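Mn transporter subunit (Synechocystis sp. PCC 6803, PDB 3UJP) probably captures manganese as the solute-binding subunit of an ABC-type transporter and hands it on for uptake into the cell. Local coordinates at residues I114-P118 with S201-R205; P136-L140 with L172-D176; V240-F244 with V294-L299. One frame throughout, in Å; residues are numbered along the deposited sequence.

Contact 1. Residues I114-P118 with S201-R205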
loop_
_atom_site.group_PDB
_atom_site.type_symbol
_atom_site.label_atom_id
_atom_site.label_comp_id
_atom_site.label_asym_id
_atom_site.label_seq_id
_atom_site.Cartn_x
_atom_site.Cartn_y
_atom_site.Cartn_z
ATOM N N ILE A 114 11.821 -28.924 -1.686
ATOM C CA ILE A 114 10.618 -29.741 -1.667
ATOM C C ILE A 114 10.806 -30.856 -2.682
ATOM O O ILE A 114 11.242 -30.608 -3.816
ATOM C CB ILE A 114 9.361 -28.924 -2.004
ATOM C CG1 ILE A 114 9.393 -27.590 -1.276
ATOM C CG2 ILE A 114 8.073 -29.706 -1.657
ATOM C CD1 ILE A 114 8.157 -26.762 -1.543
ATOM N N GLU A 115 10.523 -32.080 -2.237
ATOM C CA GLU A 115 10.583 -33.253 -3.095
ATOM C C GLU A 115 9.258 -33.378 -3.839
ATOM O O GLU A 115 8.218 -33.609 -3.209
ATOM C CB GLU A 115 10.861 -34.518 -2.267
ATOM C CG GLU A 115 12.095 -35.322 -2.717
ATOM C CD GLU A 115 13.422 -34.642 -2.362
ATOM O OE1 GLU A 115 14.015 -33.959 -3.247
ATOM O OE2 GLU A 115 13.867 -34.802 -1.196
ATOM N N PRO A 116 9.292 -33.213 -5.181
ATOM C CA PRO A 116 8.095 -33.233 -6.018
ATOM C C PRO A 116 7.397 -34.584 -6.031
ATOM O O PRO A 116 7.961 -35.588 -5.613
ATOM C CB PRO A 116 8.645 -32.937 -7.412
ATOM C CG PRO A 116 10.041 -33.310 -7.368
ATOM C CD PRO A 116 10.497 -32.972 -5.993
ATOM N N ILE A 117 6.145 -34.577 -6.469
ATOM C CA ILE A 117 5.430 -35.771 -6.903
ATOM C C ILE A 117 5.500 -35.653 -8.428
ATOM O O ILE A 117 5.198 -34.597 -8.979
ATOM C CB ILE A 117 3.929 -35.728 -6.468
ATOM C CG1 ILE A 117 3.738 -35.625 -4.937
ATOM C CG2 ILE A 117 3.128 -36.881 -7.073
ATOM C CD1 ILE A 117 4.734 -36.428 -4.110
ATOM N N PRO A 118 5.924 -36.714 -9.128
ATOM C CA PRO A 118 6.035 -36.510 -10.575
ATOM C C PRO A 118 4.668 -36.775 -11.220
ATOM O O PRO A 118 3.803 -37.347 -10.562
ATOM C CB PRO A 118 7.075 -37.549 -10.977
ATOM C CG PRO A 118 6.789 -38.704 -10.018
ATOM C CD PRO A 118 6.290 -38.083 -8.726
ATOM N N SER A 201 -2.452 -33.351 -5.691
ATOM C CA SER A 201 -1.698 -34.556 -5.361
ATOM C C SER A 201 -0.909 -34.497 -4.034
ATOM O O SER A 201 -0.748 -35.521 -3.377
ATOM C CB SER A 201 -0.774 -34.954 -6.519
ATOM O OG SER A 201 -1.424 -35.827 -7.419
ATOM N N TYR A 202 -0.404 -33.328 -3.638
ATOM C CA TYR A 202 0.342 -33.246 -2.374
ATOM C C TYR A 202 -0.609 -33.291 -1.200
ATOM O O TYR A 202 -0.414 -34.054 -0.250
ATOM C CB TYR A 202 1.194 -31.986 -2.284
ATOM C CG TYR A 202 2.324 -31.965 -3.277
ATOM C CD1 TYR A 202 3.579 -32.445 -2.943
ATOM C CD2 TYR A 202 2.135 -31.468 -4.558
ATOM C CE1 TYR A 202 4.616 -32.423 -3.858
ATOM C CE2 TYR A 202 3.150 -31.451 -5.468
ATOM C CZ TYR A 202 4.392 -31.928 -5.121
ATOM O OH TYR A 202 5.407 -31.895 -6.045
ATOM N N LEU A 203 -1.640 -32.457 -1.281
ATOM C CA LEU A 203 -2.709 -32.443 -0.302
ATOM C C LEU A 203 -3.238 -33.835 -0.002
ATOM O O LEU A 203 -3.522 -34.151 1.140
ATOM C CB LEU A 203 -3.860 -31.600 -0.812
ATOM C CG LEU A 203 -4.840 -31.463 0.333
ATOM C CD1 LEU A 203 -4.071 -30.790 1.435
ATOM C CD2 LEU A 203 -6.008 -30.637 -0.068
ATOM N N ALA A 204 -3.390 -34.654 -1.040
ATOM C CA ALA A 204 -3.911 -36.010 -0.889
ATOM C C ALA A 204 -2.858 -36.964 -0.367
ATOM O O ALA A 204 -3.183 -37.898 0.347
ATOM C CB ALA A 204 -4.494 -36.521 -2.180
ATOM N N ARG A 205 -1.600 -36.761 -0.717
ATOM C CA ARG A 205 -0.557 -37.577 -0.097
ATOM C C ARG A 205 -0.542 -37.344 1.426
ATOM O O ARG A 205 -0.400 -38.282 2.214
ATOM C CB ARG A 205 0.819 -37.282 -0.701
ATOM C CG ARG A 205 1.932 -38.085 -0.087
ATOM C CD ARG A 205 2.939 -37.174 0.569
ATOM N NE ARG A 205 4.071 -36.901 -0.310
ATOM C CZ ARG A 205 4.634 -35.701 -0.469
ATOM N NH1 ARG A 205 4.162 -34.639 0.181
ATOM N NH2 ARG A 205 5.666 -35.554 -1.293
#
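The ring of Tyr202 packs against the side chain of Ile117: atom CG1 of Ile117 sits 3.8 Å from the ring centroid and 22° off the ring normal, a CH-pi contact over one face. The pair joins the two lobes of a metal-binding protein of the zinc- and manganese-uptake family, in which metal is held between two alpha/beta lobes. Residues 114-118 belong to the loop that follows strand 107-109 of the N-terminal lobe, and 201-205 form a short helix of the C-terminal lobe. Tyr202 also fixes the loop at its polar end, because the backbone N of Ile117 donates a hydrogen bond to Tyr202 OH (2.8 Å, angle 154°). The same hydroxyl is hydrogen-bonded to O of Asn129, and Ile117 is itself bonded to Asn129 through the backbone, so one phenol ties together two parts of the loop that goes on to carry the manganese ligand His131. The bound manganese is about 10 Å from the Tyr202 side chain. Pro116 meets the ring at its edge, with CA 3.0 Å from Tyr202 OH. One turn along the helix, Arg205 also reaches Ile117, whose CG1 lies over one face of the guanidinium. At the guanidinium edge, Arg205 NH2 comes within 3.7 Å of Glu115 O without a hydrogen bond.

Contact 2. Residues P136-L140 with L172-D176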
loop_
_atom_site.group_PDB
_atom_site.type_symbol
_atom_site.label_atom_id
_atom_site.label_comp_id
_atom_site.label_asym_id
_atom_site.label_seq_id
_atom_site.Cartn_x
_atom_site.Cartn_y
_atom_site.Cartn_z
ATOM N N PRO A 136 0.686 -28.098 3.536
ATOM C CA PRO A 136 1.132 -27.231 4.642
ATOM C C PRO A 136 2.490 -27.637 5.148
ATOM O O PRO A 136 3.295 -26.758 5.401
ATOM C CB PRO A 136 0.099 -27.470 5.729
ATOM C CG PRO A 136 -1.121 -27.889 5.009
ATOM C CD PRO A 136 -0.637 -28.686 3.810
ATOM N N ARG A 137 2.754 -28.934 5.283
ATOM C CA ARG A 137 4.127 -29.381 5.527
ATOM C C ARG A 137 5.072 -28.683 4.536
ATOM O O ARG A 137 6.083 -28.101 4.932
ATOM C CB ARG A 137 4.246 -30.918 5.455
ATOM C CG ARG A 137 2.989 -31.669 5.982
ATOM C CD ARG A 137 3.263 -32.846 6.966
ATOM N NE ARG A 137 2.010 -33.488 7.407
ATOM C CZ ARG A 137 1.719 -33.863 8.658
ATOM N NH1 ARG A 137 0.538 -34.423 8.907
ATOM N NH2 ARG A 137 2.585 -33.686 9.657
ATOM N N ASN A 138 4.701 -28.715 3.255
ATOM C CA ASN A 138 5.449 -28.058 2.176
ATOM C C ASN A 138 5.370 -26.539 2.226
ATOM O O ASN A 138 6.325 -25.832 1.865
ATOM C CB ASN A 138 4.898 -28.477 0.815
ATOM C CG ASN A 138 5.305 -29.864 0.424
ATOM O OD1 ASN A 138 4.634 -30.503 -0.382
ATOM N ND2 ASN A 138 6.404 -30.347 0.985
ATOM N N ALA A 139 4.208 -26.033 2.613
ATOM C CA ALA A 139 4.052 -24.597 2.710
ATOM C C ALA A 139 5.145 -24.049 3.625
ATOM O O ALA A 139 5.543 -22.896 3.507
ATOM C CB ALA A 139 2.672 -24.245 3.234
ATOM N N LEU A 140 5.653 -24.878 4.533
ATOM C CA LEU A 140 6.585 -24.354 5.511
ATOM C C LEU A 140 7.931 -24.063 4.866
ATOM O O LEU A 140 8.626 -23.101 5.225
ATOM C CB LEU A 140 6.695 -25.262 6.735
ATOM C CG LEU A 140 5.450 -25.431 7.635
ATOM C CD1 LEU A 140 5.786 -26.282 8.854
ATOM C CD2 LEU A 140 4.852 -24.127 8.091
ATOM N N LEU A 172 0.554 -21.939 10.069
ATOM C CA LEU A 172 0.572 -23.044 9.112
ATOM C C LEU A 172 0.465 -24.403 9.822
ATOM O O LEU A 172 -0.272 -25.288 9.358
ATOM C CB LEU A 172 1.868 -23.026 8.301
ATOM C CG LEU A 172 1.925 -22.637 6.826
ATOM C CD1 LEU A 172 0.565 -22.571 6.171
ATOM C CD2 LEU A 172 2.639 -21.326 6.701
ATOM N N LYS A 173 1.216 -24.572 10.921
ATOM C CA LYS A 173 1.184 -25.825 11.703
ATOM C C LYS A 173 -0.174 -26.084 12.373
ATOM O O LYS A 173 -0.679 -27.207 12.357
ATOM C CB LYS A 173 2.354 -25.905 12.683
ATOM C CG LYS A 173 3.725 -25.797 11.979
ATOM C CD LYS A 173 4.713 -24.917 12.761
ATOM C CE LYS A 173 6.131 -25.462 12.685
ATOM N NZ LYS A 173 7.130 -24.576 13.373
ATOM N N ALA A 174 -0.784 -25.030 12.892
ATOM C CA ALA A 174 -2.141 -25.132 13.403
ATOM C C ALA A 174 -3.097 -25.748 12.391
ATOM O O ALA A 174 -3.699 -26.776 12.665
ATOM C CB ALA A 174 -2.654 -23.782 13.869
ATOM N N ILE A 175 -3.243 -25.131 11.225
ATOM C CA ILE A 175 -4.210 -25.627 10.241
ATOM C C ILE A 175 -3.808 -26.965 9.632
ATOM O O ILE A 175 -4.653 -27.680 9.119
ATOM C CB ILE A 175 -4.503 -24.627 9.093
ATOM C CG1 ILE A 175 -3.358 -24.606 8.114
ATOM C CG2 ILE A 175 -4.767 -23.231 9.609
ATOM C CD1 ILE A 175 -3.518 -25.612 7.058
ATOM N N ASP A 176 -2.527 -27.308 9.652
ATOM C CA ASP A 176 -2.152 -28.617 9.143
ATOM C C ASP A 176 -2.802 -29.644 10.060
ATOM O O ASP A 176 -3.466 -30.600 9.626
ATOM C CB ASP A 176 -0.632 -28.783 9.162
ATOM C CG ASP A 176 -0.204 -30.238 9.236
ATOM O OD1 ASP A 176 -0.380 -30.983 8.243
ATOM O OD2 ASP A 176 0.301 -30.638 10.306
#
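Two helices run almost antiparallel here, their segment axes 9.4 Å apart at closest approach and 169° between directions, and the start of helix 136-153 lies beside the middle of helix 158-183 in an antiparallel helical hairpin. The second of these is the long helix that spans both lobes, a hallmark of this family of metal-binding proteins. Apolar packing makes up most of the interface. Pro136, Ala139 and Leu140 present one face of their helix to Leu172, Ile175 and Asp176: Pro136 CG meets Ile175 CD1 at 3.9 Å, and Ala139 CB meets Leu172 CD1 at 4.0 Å. Leu140 also packs on the aliphatic part of Lys173, with its CD1 3.8 Å from Lys173 CG. The backbones come closest at Pro136 and Asp176 (CA to CA 5.7 Å), where Pro136 CB and Asp176 CB are 3.7 Å apart. The charged interaction is looser. Arg137 NE and Asp176 OD1 form a salt bridge at 3.6 Å, but the oxygen lies over the face of the guanidinium, so the attraction is between charges and no N-H points at it. The hydrogen bond of Asp176 OD1 is made instead with Tyr207 OH. Helix 284-296 packs against the apolar side of the pair, with Phe284, Leu285 and Leu288 touching Ala139, Leu172 and Ile175 respectively, while helix 201-206 of the C-terminal lobe meets the start of helix 136-153 through Asp206 on Pro136 and Tyr202 on Asn138.

Contact 3. Residues V240-F244 with V294-L299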
loop_
_atom_site.group_PDB
_atom_site.type_symbol
_atom_site.label_atom_id
_atom_site.label_comp_id
_atom_site.label_asym_id
_atom_site.label_seq_id
_atom_site.Cartn_x
_atom_site.Cartn_y
_atom_site.Cartn_z
ATOM N N VAL A 240 -18.467 -42.441 -5.762
ATOM C CA VAL A 240 -18.031 -41.209 -5.099
ATOM C C VAL A 240 -19.152 -40.181 -5.105
ATOM O O VAL A 240 -19.669 -39.829 -6.159
ATOM C CB VAL A 240 -16.774 -40.604 -5.726
ATOM C CG1 VAL A 240 -16.451 -39.304 -5.043
ATOM C CG2 VAL A 240 -15.610 -41.556 -5.578
ATOM N N PRO A 241 -19.550 -39.709 -3.915
ATOM C CA PRO A 241 -20.729 -38.837 -3.826
ATOM C C PRO A 241 -20.559 -37.409 -4.413
ATOM O O PRO A 241 -21.487 -36.935 -5.086
ATOM C CB PRO A 241 -21.047 -38.830 -2.320
ATOM C CG PRO A 241 -19.773 -39.191 -1.642
ATOM C CD PRO A 241 -19.024 -40.084 -2.588
ATOM N N THR A 242 -19.416 -36.753 -4.186
ATOM C CA THR A 242 -19.198 -35.396 -4.710
ATOM C C THR A 242 -17.896 -35.199 -5.520
ATOM O O THR A 242 -16.804 -35.658 -5.131
ATOM C CB THR A 242 -19.257 -34.337 -3.598
ATOM O OG1 THR A 242 -20.464 -34.488 -2.833
ATOM C CG2 THR A 242 -19.227 -32.962 -4.213
ATOM N N ILE A 243 -18.026 -34.495 -6.645
ATOM C CA ILE A 243 -16.892 -34.240 -7.538
ATOM C C ILE A 243 -16.654 -32.748 -7.774
ATOM O O ILE A 243 -17.607 -31.980 -7.934
ATOM C CB ILE A 243 -17.103 -34.949 -8.879
ATOM C CG1 ILE A 243 -18.239 -34.288 -9.654
ATOM C CG2 ILE A 243 -17.416 -36.430 -8.662
ATOM C CD1 ILE A 243 -18.571 -35.015 -10.967
ATOM N N PHE A 244 -15.379 -32.351 -7.813
ATOM C CA PHE A 244 -15.013 -30.937 -7.816
ATOM C C PHE A 244 -14.169 -30.501 -8.973
ATOM O O PHE A 244 -13.425 -31.290 -9.539
ATOM C CB PHE A 244 -14.231 -30.601 -6.558
ATOM C CG PHE A 244 -14.922 -31.003 -5.326
ATOM C CD1 PHE A 244 -14.454 -32.063 -4.579
ATOM C CD2 PHE A 244 -16.075 -30.358 -4.936
ATOM C CE1 PHE A 244 -15.106 -32.454 -3.440
ATOM C CE2 PHE A 244 -16.734 -30.739 -3.804
ATOM C CZ PHE A 244 -16.246 -31.790 -3.050
ATOM N N VAL A 294 -14.876 -28.144 2.355
ATOM C CA VAL A 294 -15.900 -28.473 1.347
ATOM C C VAL A 294 -15.687 -29.838 0.690
ATOM O O VAL A 294 -16.594 -30.380 0.045
ATOM C CB VAL A 294 -16.107 -27.373 0.276
ATOM C CG1 VAL A 294 -16.105 -26.003 0.928
ATOM C CG2 VAL A 294 -15.048 -27.443 -0.793
ATOM N N ILE A 295 -14.487 -30.388 0.866
ATOM C CA ILE A 295 -14.186 -31.753 0.435
ATOM C C ILE A 295 -14.789 -32.733 1.426
ATOM O O ILE A 295 -15.581 -33.604 1.055
ATOM C CB ILE A 295 -12.677 -32.000 0.362
ATOM C CG1 ILE A 295 -12.091 -31.409 -0.919
ATOM C CG2 ILE A 295 -12.393 -33.476 0.385
ATOM C CD1 ILE A 295 -10.595 -31.624 -1.063
ATOM N N THR A 296 -14.412 -32.572 2.694
ATOM C CA THR A 296 -14.893 -33.438 3.760
ATOM C C THR A 296 -16.399 -33.658 3.727
ATOM O O THR A 296 -16.841 -34.785 3.564
ATOM C CB THR A 296 -14.441 -32.946 5.129
ATOM O OG1 THR A 296 -13.085 -33.359 5.340
ATOM C CG2 THR A 296 -15.303 -33.530 6.221
ATOM N N ASN A 297 -17.167 -32.584 3.880
ATOM C CA ASN A 297 -18.622 -32.675 3.863
ATOM C C ASN A 297 -19.160 -33.044 2.484
ATOM O O ASN A 297 -20.345 -33.336 2.327
ATOM C CB ASN A 297 -19.246 -31.361 4.339
ATOM C CG ASN A 297 -19.536 -30.407 3.198
ATOM O OD1 ASN A 297 -18.827 -29.418 3.004
ATOM N ND2 ASN A 297 -20.581 -30.698 2.433
ATOM N N GLY A 298 -18.281 -33.025 1.488
ATOM C CA GLY A 298 -18.663 -33.356 0.127
ATOM C C GLY A 298 -18.893 -34.842 -0.066
ATOM O O GLY A 298 -19.889 -35.253 -0.660
ATOM N N LEU A 299 -17.965 -35.649 0.439
ATOM C CA LEU A 299 -18.068 -37.099 0.324
ATOM C C LEU A 299 -18.796 -37.696 1.522
ATOM O O LEU A 299 -18.686 -38.892 1.794
ATOM C CB LEU A 299 -16.678 -37.724 0.185
ATOM C CG LEU A 299 -15.591 -36.835 -0.421
ATOM C CD1 LEU A 299 -14.271 -37.025 0.309
ATOM C CD2 LEU A 299 -15.433 -37.119 -1.908
#
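Strand residues 242-244, entered through Pro241, run beside residues 298-299, which continue the chain from helix 284-296, and the backbones close to 5.2 Å between CA of Pro241 and CA of Leu299 and 5.3 Å between CA of Thr242 and CA of Gly298. Gly298 N and Leu299 N both bond to Ile295 O, at 2.8 and 3.2 Å, keeping the turn compact. Across the gap, Thr242 OG1 donates a very short hydrogen bond to Gly298 O (2.4 Å). Gly298 leaves room for Phe244: a CB modelled there would lie 2.8 Å from Phe244 CZ, a clash. The ring reaches on to Ile295, with CE1 4.1 Å from its CG1. Pro241 CG packs on Leu299 CB at 3.9 Å, and Val240 CG1 on Leu299 CD2 at 4.0 Å. The CA-to-CB bond of Ile243 points away from 294-299, and its side chain touches Val194 and Phe265. Helix 284-296 and the residues after it pack against strand 242-246, as in the alpha/beta lobes of this family.

In the fold
From the N-terminal lobe the chain reaches 114-118 and does not meet its partner, 201-205, until 83 residues later. Contact 1 thus closes a long excursion from one lobe to the other that carries the manganese ligands His131 and Glu197. Contact 2 is enclosed within this excursion, pairing its two long helices; the two contacts touch through Asn138, which packs on Ile114 and Tyr202. Contact 3 follows in series, closing a separate 50-residue loop that includes the ligand Asp272 and returns helix 284-296 to the C-terminal sheet. It touches neither of the others, but the same helix 284-296 also packs against contact 2, linking the hairpin to the C-terminal lobe.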